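Local coordinates for protein ABC transporter (Thermotoga maritima, PDB 1JI0) that binds ATP and probably hydrolyses it to power the uptake of branched-chain amino acids across the membrane, at residues 84-93 with 145-156; 175-183 with 194-205. All coordinates share one frame; numbering follows the deposited sequence.

How the contacts relate
Both contacts pack a helix against the same mixed sheet, and they run in series along the chain. Contact 1 sets helix 142-154 against edge strand 83-86 and the loop after it; contact 2 sets helix 172-187 against strand 192-196, further inside the sheet, and helix 199-205. The two touch where the selenium of Met147 meets Val178. Each is partly buried, but contact 1 covers more surface, 671 against 389 Å², and passes from an aliphatic core to a water-bridged, arginine-rich margin. Contact 2 centres on one aromatic ring lying on glycine backbone. Glu88 of contact 1 lines the ATP pocket, whereas the nearest side-chain atom of Glu196 is about 8 Å from the nucleotide.

Contact 1. Residues 84-93 with 145-156; sequences ALVPEGRRIF and QQMLAIGRALMS. With ATP (adenosine-5'-triphosphate), chain B.
Ile92 and Val86 press onto one side of helix 145-154, joining the edge strand and Q-loop region of an ABC nucleotide-binding domain to the helix that begins within the LSGGEQ signature, whose last residue is Gln145. Strand 84-86 and the helix run antiparallel, 178° between their directions, with axes 8.5 Å apart. Packing is tightest around Ile92. It crosses Leu148 at about a right angle, putting CG1 3.4 Å from Leu148 CD2, closer than usual for two carbons. The Ile92 chi1 of -142° is away from a staggered value, consistent with some strain. Val86 is seated more comfortably: its two branches separate, CG1 lying 3.8 Å from Ala149 CB and CG2 3.7 Å from Ala153 CB, one helical turn further on.

The Gln146 side is water-bridged. Water 2 lies 2.6 Å from Gln146 OE1 and accepts from Arg90 N (2.8 Å), while water 3 links the same OE1 to Arg90 NE. These waters bridge the loop to the helix, and Arg90 NH2 goes on to the carbonyl of Leu168. The Glu88 side chain leaves the contact, and its carboxylate lies in the ATP pocket beside the gamma phosphate; its modelled approach there is too close to interpret.

The solvent side is at the other margin, where exposed Phe93 crosses Arg152, the ring and guanidinium planes 60° apart, with Arg152 NH1 3.4 Å from Phe93 CD1. Ile92 CD1 covers one face of that guanidinium, 3.8 Å above its plane and displaced toward the rim.

Contact 2. Residues 175-183 with 194-205; sequences VSEVFEVIQ and LVEQNALGALKV
With CG anti to its own carbonyl carbon (chi1 -76°), Phe179 swings its ring off helix 175-183 and over the backbone of Gly201, while Leu194, its CG anti to the backbone N (chi1 175°), extends from strand 194-196 to the ring's edge. The evidence for a CH-pi contact is direct: Gly201 CA lies 3.9 Å from the Phe179 ring centroid, over the face, and Gly201 C also sits above the ring centre. Glycine carries no side chain here to hold the ring off, which lets the face settle on the main chain. In the ring plane, Leu194 CD2 approaches Phe179 CE1 at 3.9 Å, and deeper in, Leu194 CD1 meets Ile182 CD1 at the same separation, the two side chains crossing nearly at right angles.

These groups fill the space between the helix of a beta-alpha-beta unit (strand 160-164, helix 172-187, strand 192-196) and the next helix, 199-205, in this P-loop NTPase fold. The two helices run roughly parallel, 23° apart. Asn198 occupies the N-cap position of the second. Just before it, Glu196 OE1 accepts two backbone N-H groups from opposite faces of the carboxylate plane, Gln197 N at 2.9 Å and Asn198 N at 3.1 Å, while OE2 bonds to Ser167; together they fix the carboxylate beside Phe179 CZ.

Further along both helices, Val205 CG1 rests 3.8 Å from Phe179 CB. Beyond it, water 4 accepts from Gln183 NE2 and donates to Val205 O, each at 2.7 Å.

Contact 1. Residues 84-93 with 145-156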
loop_
_atom_site.group_PDB
_atom_site.type_symbol
_atom_site.label_atom_id
_atom_site.label_comp_id
_atom_site.label_asym_id
_atom_site.label_seq_id
_atom_site.Cartn_x
_atom_site.Cartn_y
_atom_site.Cartn_z
ATOM N N ALA A 84 -2.982 -1.742 7.563
ATOM C CA ALA A 84 -3.291 -2.842 6.656
ATOM C C ALA A 84 -2.274 -2.905 5.521
ATOM O O ALA A 84 -1.894 -1.873 4.959
ATOM C CB ALA A 84 -4.687 -2.668 6.080
ATOM N N LEU A 85 -1.831 -4.113 5.187
ATOM C CA LEU A 85 -0.868 -4.300 4.113
ATOM C C LEU A 85 -1.366 -5.283 3.060
ATOM O O LEU A 85 -1.765 -6.398 3.386
ATOM C CB LEU A 85 0.464 -4.801 4.675
ATOM C CG LEU A 85 1.488 -5.358 3.677
ATOM C CD1 LEU A 85 1.870 -4.292 2.653
ATOM C CD2 LEU A 85 2.719 -5.836 4.424
ATOM N N VAL A 86 -1.371 -4.847 1.803
ATOM C CA VAL A 86 -1.758 -5.700 0.682
ATOM C C VAL A 86 -0.417 -5.951 -0.001
ATOM O O VAL A 86 0.028 -5.160 -0.838
ATOM C CB VAL A 86 -2.710 -4.987 -0.305
ATOM C CG1 VAL A 86 -3.141 -5.957 -1.395
ATOM C CG2 VAL A 86 -3.942 -4.468 0.427
ATOM N N PRO A 87 0.250 -7.057 0.364
ATOM C CA PRO A 87 1.556 -7.473 -0.159
ATOM C C PRO A 87 1.538 -7.860 -1.627
ATOM O O PRO A 87 0.480 -7.917 -2.245
ATOM C CB PRO A 87 1.904 -8.657 0.729
ATOM C CG PRO A 87 0.563 -9.315 0.879
ATOM C CD PRO A 87 -0.350 -8.143 1.167
ATOM N N GLU A 88 2.724 -8.112 -2.175
ATOM C CA GLU A 88 2.851 -8.533 -3.563
ATOM C C GLU A 88 2.375 -9.977 -3.634
ATOM O O GLU A 88 2.473 -10.716 -2.653
ATOM C CB GLU A 88 4.311 -8.471 -4.024
ATOM C CG GLU A 88 4.809 -7.086 -4.389
ATOM C CD GLU A 88 6.250 -7.096 -4.881
ATOM O OE1 GLU A 88 7.165 -7.330 -4.061
ATOM O OE2 GLU A 88 6.466 -6.874 -6.095
ATOM N N GLY A 89 1.854 -10.376 -4.789
ATOM C CA GLY A 89 1.390 -11.740 -4.940
ATOM C C GLY A 89 -0.111 -11.912 -4.889
ATOM O O GLY A 89 -0.598 -13.039 -4.844
ATOM N N ARG A 90 -0.845 -10.804 -4.893
ATOM C CA ARG A 90 -2.305 -10.844 -4.861
ATOM C C ARG A 90 -2.768 -11.987 -3.962
ATOM O O ARG A 90 -3.631 -12.778 -4.345
ATOM C CB ARG A 90 -2.850 -11.064 -6.276
ATOM C CG ARG A 90 -2.101 -10.298 -7.362
ATOM C CD ARG A 90 -2.366 -10.901 -8.732
ATOM N NE ARG A 90 -1.468 -10.370 -9.756
ATOM C CZ ARG A 90 -1.310 -10.912 -10.961
ATOM N NH1 ARG A 90 -1.990 -12.004 -11.293
ATOM N NH2 ARG A 90 -0.469 -10.372 -11.835
ATOM N N ARG A 91 -2.182 -12.077 -2.773
ATOM C CA ARG A 91 -2.526 -13.135 -1.833
ATOM C C ARG A 91 -4.001 -13.120 -1.473
ATOM O O ARG A 91 -4.525 -12.129 -0.964
ATOM C CB ARG A 91 -1.669 -13.009 -0.574
ATOM C CG ARG A 91 -0.185 -13.093 -0.878
ATOM C CD ARG A 91 0.678 -12.757 0.318
ATOM N NE ARG A 91 2.053 -12.498 -0.098
ATOM C CZ ARG A 91 3.020 -12.088 0.716
ATOM N NH1 ARG A 91 2.765 -11.892 2.005
ATOM N NH2 ARG A 91 4.239 -11.867 0.240
ATOM N N ILE A 92 -4.663 -14.237 -1.750
ATOM C CA ILE A 92 -6.084 -14.397 -1.486
ATOM C C ILE A 92 -6.320 -15.867 -1.120
ATOM O O ILE A 92 -5.469 -16.715 -1.381
ATOM C CB ILE A 92 -6.905 -14.027 -2.752
ATOM C CG1 ILE A 92 -8.176 -13.294 -2.347
ATOM C CG2 ILE A 92 -7.239 -15.270 -3.564
ATOM C CD1 ILE A 92 -7.911 -11.937 -1.732
ATOM N N PHE A 93 -7.458 -16.174 -0.509
ATOM C CA PHE A 93 -7.753 -17.559 -0.155
ATOM C C PHE A 93 -8.685 -18.165 -1.187
ATOM O O PHE A 93 -9.894 -17.956 -1.146
ATOM C CB PHE A 93 -8.362 -17.625 1.239
ATOM C CG PHE A 93 -7.402 -17.238 2.317
ATOM C CD1 PHE A 93 -7.632 -16.119 3.105
ATOM C CD2 PHE A 93 -6.243 -17.981 2.524
ATOM C CE1 PHE A 93 -6.718 -15.741 4.087
ATOM C CE2 PHE A 93 -5.324 -17.615 3.499
ATOM C CZ PHE A 93 -5.562 -16.489 4.283
ATOM N N GLN A 145 -8.356 -11.092 -8.394
ATOM C CA GLN A 145 -7.814 -11.489 -7.101
ATOM C C GLN A 145 -7.127 -10.300 -6.436
ATOM O O GLN A 145 -7.235 -10.107 -5.222
ATOM C CB GLN A 145 -6.819 -12.635 -7.271
ATOM C CG GLN A 145 -7.461 -13.942 -7.706
ATOM C CD GLN A 145 -6.489 -15.097 -7.662
ATOM O OE1 GLN A 145 -5.508 -15.121 -8.399
ATOM N NE2 GLN A 145 -6.751 -16.062 -6.786
ATOM N N GLN A 146 -6.421 -9.509 -7.245
ATOM C CA GLN A 146 -5.727 -8.328 -6.748
ATOM C C GLN A 146 -6.774 -7.385 -6.179
ATOM O O GLN A 146 -6.592 -6.813 -5.104
ATOM C CB GLN A 146 -4.962 -7.638 -7.888
ATOM C CG GLN A 146 -4.265 -6.341 -7.492
ATOM C CD GLN A 146 -3.260 -6.531 -6.368
ATOM O OE1 GLN A 146 -2.374 -7.382 -6.449
ATOM N NE2 GLN A 146 -3.393 -5.734 -5.315
HETATM N N MSE A 147 -7.878 -7.240 -6.904
HETATM C CA MSE A 147 -8.968 -6.375 -6.475
HETATM C C MSE A 147 -9.613 -6.940 -5.213
HETATM O O MSE A 147 -10.097 -6.188 -4.362
HETATM C CB MSE A 147 -10.014 -6.250 -7.586
HETATM C CG MSE A 147 -9.459 -5.708 -8.901
HETATM SE SE MSE A 147 -8.674 -3.916 -8.762
HETATM C CE MSE A 147 -10.029 -2.905 -9.726
ATOM N N LEU A 148 -9.618 -8.266 -5.098
ATOM C CA LEU A 148 -10.197 -8.925 -3.928
ATOM C C LEU A 148 -9.318 -8.658 -2.704
ATOM O O LEU A 148 -9.821 -8.341 -1.627
ATOM C CB LEU A 148 -10.325 -10.436 -4.172
ATOM C CG LEU A 148 -10.941 -11.282 -3.040
ATOM C CD1 LEU A 148 -12.199 -10.620 -2.542
ATOM C CD2 LEU A 148 -11.250 -12.689 -3.535
ATOM N N ALA A 149 -8.005 -8.776 -2.884
ATOM C CA ALA A 149 -7.054 -8.529 -1.798
ATOM C C ALA A 149 -7.235 -7.109 -1.267
ATOM O O ALA A 149 -7.232 -6.875 -0.054
ATOM C CB ALA A 149 -5.627 -8.725 -2.298
ATOM N N ILE A 150 -7.393 -6.160 -2.183
ATOM C CA ILE A 150 -7.595 -4.768 -1.799
ATOM C C ILE A 150 -8.936 -4.606 -1.079
ATOM O O ILE A 150 -9.040 -3.858 -0.111
ATOM C CB ILE A 150 -7.572 -3.833 -3.042
ATOM C CG1 ILE A 150 -6.173 -3.827 -3.663
ATOM C CG2 ILE A 150 -7.986 -2.423 -2.648
ATOM C CD1 ILE A 150 -6.093 -3.063 -4.960
ATOM N N GLY A 151 -9.963 -5.301 -1.558
ATOM C CA GLY A 151 -11.270 -5.199 -0.923
ATOM C C GLY A 151 -11.241 -5.706 0.509
ATOM O O GLY A 151 -11.828 -5.108 1.416
ATOM N N ARG A 152 -10.554 -6.823 0.715
ATOM C CA ARG A 152 -10.442 -7.414 2.046
ATOM C C ARG A 152 -9.829 -6.422 3.028
ATOM O O ARG A 152 -10.318 -6.256 4.149
ATOM C CB ARG A 152 -9.584 -8.681 1.984
ATOM C CG ARG A 152 -9.386 -9.373 3.334
ATOM C CD ARG A 152 -8.754 -10.739 3.138
ATOM N NE ARG A 152 -7.425 -10.662 2.544
ATOM C CZ ARG A 152 -6.764 -11.708 2.053
ATOM N NH1 ARG A 152 -7.317 -12.916 2.083
ATOM N NH2 ARG A 152 -5.545 -11.554 1.551
ATOM N N ALA A 153 -8.761 -5.756 2.600
ATOM C CA ALA A 153 -8.094 -4.780 3.444
ATOM C C ALA A 153 -9.051 -3.642 3.793
ATOM O O ALA A 153 -9.075 -3.157 4.926
ATOM C CB ALA A 153 -6.852 -4.235 2.728
ATOM N N LEU A 154 -9.854 -3.224 2.822
ATOM C CA LEU A 154 -10.795 -2.133 3.055
ATOM C C LEU A 154 -11.834 -2.471 4.117
ATOM O O LEU A 154 -12.191 -1.622 4.929
ATOM C CB LEU A 154 -11.504 -1.751 1.752
ATOM C CG LEU A 154 -10.696 -0.947 0.731
ATOM C CD1 LEU A 154 -11.570 -0.632 -0.480
ATOM C CD2 LEU A 154 -10.210 0.333 1.371
HETATM N N MSE A 155 -12.318 -3.711 4.116
HETATM C CA MSE A 155 -13.323 -4.123 5.093
HETATM C C MSE A 155 -12.859 -3.988 6.544
HETATM O O MSE A 155 -13.666 -4.070 7.464
HETATM C CB MSE A 155 -13.769 -5.563 4.821
HETATM C CG MSE A 155 -14.618 -5.725 3.567
HETATM SE SE MSE A 155 -16.183 -4.567 3.554
HETATM C CE MSE A 155 -16.800 -4.837 5.361
ATOM N N SER A 156 -11.561 -3.787 6.753
ATOM C CA SER A 156 -11.043 -3.635 8.106
ATOM C C SER A 156 -10.977 -2.156 8.464
ATOM O O SER A 156 -10.572 -1.798 9.564
ATOM C CB SER A 156 -9.647 -4.255 8.229
ATOM O OG SER A 156 -8.656 -3.406 7.678
HETATM P PG ATP B . 9.671 -5.916 -4.555
HETATM O O1G ATP B . 9.408 -6.525 -5.871
HETATM O O2G ATP B . 8.797 -4.773 -4.212
HETATM O O3G ATP B . 9.903 -6.934 -3.469
HETATM P PB ATP B . 11.888 -4.135 -3.799
HETATM O O1B ATP B . 12.680 -3.187 -4.646
HETATM O O2B ATP B . 10.942 -3.584 -2.845
HETATM O O3B ATP B . 11.087 -5.166 -4.777
HETATM P PA ATP B . 13.280 -5.620 -1.681
HETATM O O1A ATP B . 12.207 -6.503 -1.200
HETATM O O2A ATP B . 13.750 -4.540 -0.775
HETATM O O3A ATP B . 12.919 -5.083 -3.144
HETATM O "O5'" ATP B . 14.490 -6.525 -2.080
HETATM C "C5'" ATP B . 15.686 -5.962 -2.628
HETATM C "C4'" ATP B . 16.808 -5.981 -1.654
HETATM O "O4'" ATP B . 17.140 -7.378 -1.408
HETATM C "C3'" ATP B . 18.067 -5.371 -2.215
HETATM O "O3'" ATP B . 18.625 -4.451 -1.258
HETATM C "C2'" ATP B . 18.951 -6.555 -2.486
HETATM O "O2'" ATP B . 20.344 -6.280 -2.389
HETATM C "C1'" ATP B . 18.561 -7.496 -1.333
HETATM N N9 ATP B . 18.951 -8.950 -1.479
HETATM C C8 ATP B . 18.227 -10.063 -1.103
HETATM N N7 ATP B . 18.804 -11.210 -1.333
HETATM C C5 ATP B . 20.010 -10.837 -1.908
HETATM C C6 ATP B . 21.120 -11.595 -2.394
HETATM N N6 ATP B . 21.114 -12.916 -2.341
HETATM N N1 ATP B . 22.192 -10.937 -2.917
HETATM C C2 ATP B . 22.182 -9.598 -2.964
HETATM N N3 ATP B . 21.207 -8.764 -2.541
HETATM C C4 ATP B . 20.124 -9.463 -2.011
HETATM O O HOH W 1 -0.522 -4.937 -3.626
HETATM O O HOH W 2 -0.338 -8.063 -4.934
HETATM O O HOH W 3 -0.982 -7.339 -9.302
#

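Contact 2. Residues 175-183 with 194-205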
loop_
_atom_site.group_PDB
_atom_site.type_symbol
_atom_site.label_atom_id
_atom_site.label_comp_id
_atom_site.label_asym_id
_atom_site.label_seq_id
_atom_site.Cartn_x
_atom_site.Cartn_y
_atom_site.Cartn_z
ATOM N N VAL A 175 -4.215 -2.096 -15.013
ATOM C CA VAL A 175 -3.284 -1.188 -14.357
ATOM C C VAL A 175 -4.003 0.141 -14.167
ATOM O O VAL A 175 -3.988 0.722 -13.081
ATOM C CB VAL A 175 -2.025 -0.967 -15.218
ATOM C CG1 VAL A 175 -1.209 0.215 -14.676
ATOM C CG2 VAL A 175 -1.187 -2.230 -15.230
ATOM N N SER A 176 -4.657 0.605 -15.224
ATOM C CA SER A 176 -5.394 1.859 -15.172
ATOM C C SER A 176 -6.526 1.807 -14.151
ATOM O O SER A 176 -6.756 2.771 -13.425
ATOM C CB SER A 176 -5.959 2.203 -16.558
ATOM O OG SER A 176 -6.785 3.365 -16.504
ATOM N N GLU A 177 -7.243 0.687 -14.092
ATOM C CA GLU A 177 -8.346 0.572 -13.150
ATOM C C GLU A 177 -7.845 0.477 -11.702
ATOM O O GLU A 177 -8.469 1.001 -10.787
ATOM C CB GLU A 177 -9.232 -0.623 -13.530
ATOM C CG GLU A 177 -9.838 -0.455 -14.926
ATOM C CD GLU A 177 -10.772 -1.591 -15.334
ATOM O OE1 GLU A 177 -10.412 -2.769 -15.117
ATOM O OE2 GLU A 177 -11.856 -1.299 -15.892
ATOM N N VAL A 178 -6.707 -0.174 -11.508
ATOM C CA VAL A 178 -6.106 -0.280 -10.182
ATOM C C VAL A 178 -5.852 1.121 -9.623
ATOM O O VAL A 178 -6.261 1.444 -8.502
ATOM C CB VAL A 178 -4.756 -1.033 -10.247
ATOM C CG1 VAL A 178 -3.963 -0.822 -8.964
ATOM C CG2 VAL A 178 -5.003 -2.509 -10.480
ATOM N N PHE A 179 -5.182 1.959 -10.415
ATOM C CA PHE A 179 -4.863 3.313 -9.976
ATOM C C PHE A 179 -6.075 4.200 -9.788
ATOM O O PHE A 179 -6.081 5.078 -8.932
ATOM C CB PHE A 179 -3.864 3.959 -10.940
ATOM C CG PHE A 179 -2.463 3.452 -10.769
ATOM C CD1 PHE A 179 -1.833 3.535 -9.527
ATOM C CD2 PHE A 179 -1.782 2.871 -11.830
ATOM C CE1 PHE A 179 -0.544 3.043 -9.346
ATOM C CE2 PHE A 179 -0.498 2.376 -11.667
ATOM C CZ PHE A 179 0.127 2.461 -10.418
ATOM N N GLU A 180 -7.110 3.975 -10.585
ATOM C CA GLU A 180 -8.327 4.762 -10.450
ATOM C C GLU A 180 -9.029 4.385 -9.142
ATOM O O GLU A 180 -9.552 5.243 -8.439
ATOM C CB GLU A 180 -9.233 4.508 -11.662
ATOM C CG GLU A 180 -10.693 4.781 -11.437
ATOM C CD GLU A 180 -11.511 4.599 -12.711
ATOM O OE1 GLU A 180 -11.287 3.596 -13.432
ATOM O OE2 GLU A 180 -12.379 5.457 -12.982
ATOM N N VAL A 181 -9.024 3.101 -8.802
ATOM C CA VAL A 181 -9.659 2.652 -7.563
ATOM C C VAL A 181 -8.884 3.191 -6.352
ATOM O O VAL A 181 -9.469 3.576 -5.338
ATOM C CB VAL A 181 -9.756 1.095 -7.522
ATOM C CG1 VAL A 181 -8.876 0.515 -6.431
ATOM C CG2 VAL A 181 -11.211 0.688 -7.301
ATOM N N ILE A 182 -7.564 3.234 -6.471
ATOM C CA ILE A 182 -6.726 3.760 -5.398
ATOM C C ILE A 182 -7.131 5.216 -5.139
ATOM O O ILE A 182 -7.187 5.673 -3.995
ATOM C CB ILE A 182 -5.226 3.648 -5.791
ATOM C CG1 ILE A 182 -4.790 2.183 -5.670
ATOM C CG2 ILE A 182 -4.362 4.554 -4.917
ATOM C CD1 ILE A 182 -3.407 1.868 -6.222
ATOM N N GLN A 183 -7.448 5.936 -6.210
ATOM C CA GLN A 183 -7.855 7.337 -6.101
ATOM C C GLN A 183 -9.226 7.460 -5.424
ATOM O O GLN A 183 -9.437 8.317 -4.562
ATOM C CB GLN A 183 -7.884 7.962 -7.499
ATOM C CG GLN A 183 -7.942 9.462 -7.501
ATOM C CD GLN A 183 -7.660 10.030 -8.871
ATOM O OE1 GLN A 183 -8.438 9.832 -9.807
ATOM N NE2 GLN A 183 -6.539 10.734 -9.002
ATOM N N LEU A 194 1.776 3.845 -1.080
ATOM C CA LEU A 194 1.858 3.023 -2.271
ATOM C C LEU A 194 3.279 2.812 -2.772
ATOM O O LEU A 194 3.988 3.775 -3.071
ATOM C CB LEU A 194 1.017 3.688 -3.371
ATOM C CG LEU A 194 0.986 3.136 -4.794
ATOM C CD1 LEU A 194 0.218 1.807 -4.812
ATOM C CD2 LEU A 194 0.315 4.147 -5.716
ATOM N N VAL A 195 3.695 1.550 -2.849
ATOM C CA VAL A 195 5.013 1.202 -3.357
ATOM C C VAL A 195 4.787 0.679 -4.778
ATOM O O VAL A 195 3.962 -0.207 -4.992
ATOM C CB VAL A 195 5.678 0.108 -2.505
ATOM C CG1 VAL A 195 6.874 -0.455 -3.244
ATOM C CG2 VAL A 195 6.119 0.682 -1.164
ATOM N N GLU A 196 5.511 1.227 -5.747
ATOM C CA GLU A 196 5.330 0.815 -7.132
ATOM C C GLU A 196 6.581 0.858 -7.982
ATOM O O GLU A 196 7.512 1.617 -7.726
ATOM C CB GLU A 196 4.254 1.681 -7.806
ATOM C CG GLU A 196 2.858 1.080 -7.816
ATOM C CD GLU A 196 2.752 -0.132 -8.725
ATOM O OE1 GLU A 196 3.739 -0.439 -9.425
ATOM O OE2 GLU A 196 1.686 -0.776 -8.748
ATOM N N GLN A 197 6.585 0.012 -8.998
ATOM C CA GLN A 197 7.677 -0.047 -9.947
ATOM C C GLN A 197 7.182 0.809 -11.112
ATOM O O GLN A 197 7.970 1.428 -11.825
ATOM C CB GLN A 197 7.916 -1.492 -10.388
ATOM C CG GLN A 197 8.921 -1.651 -11.508
ATOM C CD GLN A 197 9.557 -3.028 -11.515
ATOM O OE1 GLN A 197 8.876 -4.042 -11.328
ATOM N NE2 GLN A 197 10.870 -3.073 -11.735
ATOM N N ASN A 198 5.861 0.843 -11.282
ATOM C CA ASN A 198 5.230 1.637 -12.330
ATOM C C ASN A 198 5.174 3.061 -11.789
ATOM O O ASN A 198 4.156 3.499 -11.263
ATOM C CB ASN A 198 3.818 1.112 -12.612
ATOM C CG ASN A 198 3.189 1.743 -13.851
ATOM O OD1 ASN A 198 2.308 1.152 -14.480
ATOM N ND2 ASN A 198 3.632 2.944 -14.201
ATOM N N ALA A 199 6.293 3.768 -11.915
ATOM C CA ALA A 199 6.418 5.130 -11.414
ATOM C C ALA A 199 5.423 6.109 -12.014
ATOM O O ALA A 199 4.867 6.951 -11.305
ATOM C CB ALA A 199 7.854 5.628 -11.628
ATOM N N LEU A 200 5.198 6.014 -13.319
ATOM C CA LEU A 200 4.250 6.911 -13.972
ATOM C C LEU A 200 2.862 6.790 -13.339
ATOM O O LEU A 200 2.286 7.771 -12.879
ATOM C CB LEU A 200 4.168 6.589 -15.468
ATOM C CG LEU A 200 3.250 7.494 -16.294
ATOM C CD1 LEU A 200 3.666 8.952 -16.110
ATOM C CD2 LEU A 200 3.321 7.094 -17.759
ATOM N N GLY A 201 2.323 5.577 -13.315
ATOM C CA GLY A 201 1.005 5.383 -12.737
ATOM C C GLY A 201 0.945 5.823 -11.289
ATOM O O GLY A 201 -0.006 6.482 -10.878
ATOM N N ALA A 202 1.973 5.473 -10.521
ATOM C CA ALA A 202 2.030 5.826 -9.110
ATOM C C ALA A 202 2.087 7.337 -8.883
ATOM O O ALA A 202 1.329 7.883 -8.076
ATOM C CB ALA A 202 3.247 5.152 -8.451
ATOM N N LEU A 203 2.996 8.010 -9.584
ATOM C CA LEU A 203 3.130 9.454 -9.431
ATOM C C LEU A 203 1.897 10.226 -9.904
ATOM O O LEU A 203 1.605 11.309 -9.391
ATOM C CB LEU A 203 4.374 9.952 -10.166
ATOM C CG LEU A 203 5.695 9.566 -9.497
ATOM C CD1 LEU A 203 6.867 9.961 -10.397
ATOM C CD2 LEU A 203 5.788 10.248 -8.130
ATOM N N LYS A 204 1.166 9.679 -10.872
ATOM C CA LYS A 204 -0.035 10.351 -11.366
ATOM C C LYS A 204 -1.177 10.381 -10.348
ATOM O O LYS A 204 -2.022 11.281 -10.376
ATOM C CB LYS A 204 -0.514 9.689 -12.663
ATOM C CG LYS A 204 0.450 9.881 -13.828
ATOM C CD LYS A 204 0.041 9.077 -15.061
ATOM C CE LYS A 204 -1.236 9.608 -15.686
ATOM N NZ LYS A 204 -1.573 8.838 -16.914
ATOM N N VAL A 205 -1.215 9.411 -9.439
ATOM C CA VAL A 205 -2.284 9.384 -8.442
ATOM C C VAL A 205 -1.864 9.881 -7.070
ATOM O O VAL A 205 -2.704 10.260 -6.262
ATOM C CB VAL A 205 -2.882 7.963 -8.276
ATOM C CG1 VAL A 205 -3.453 7.501 -9.588
ATOM C CG2 VAL A 205 -1.825 6.993 -7.755
HETATM O O HOH W 4 -5.234 11.128 -6.722
#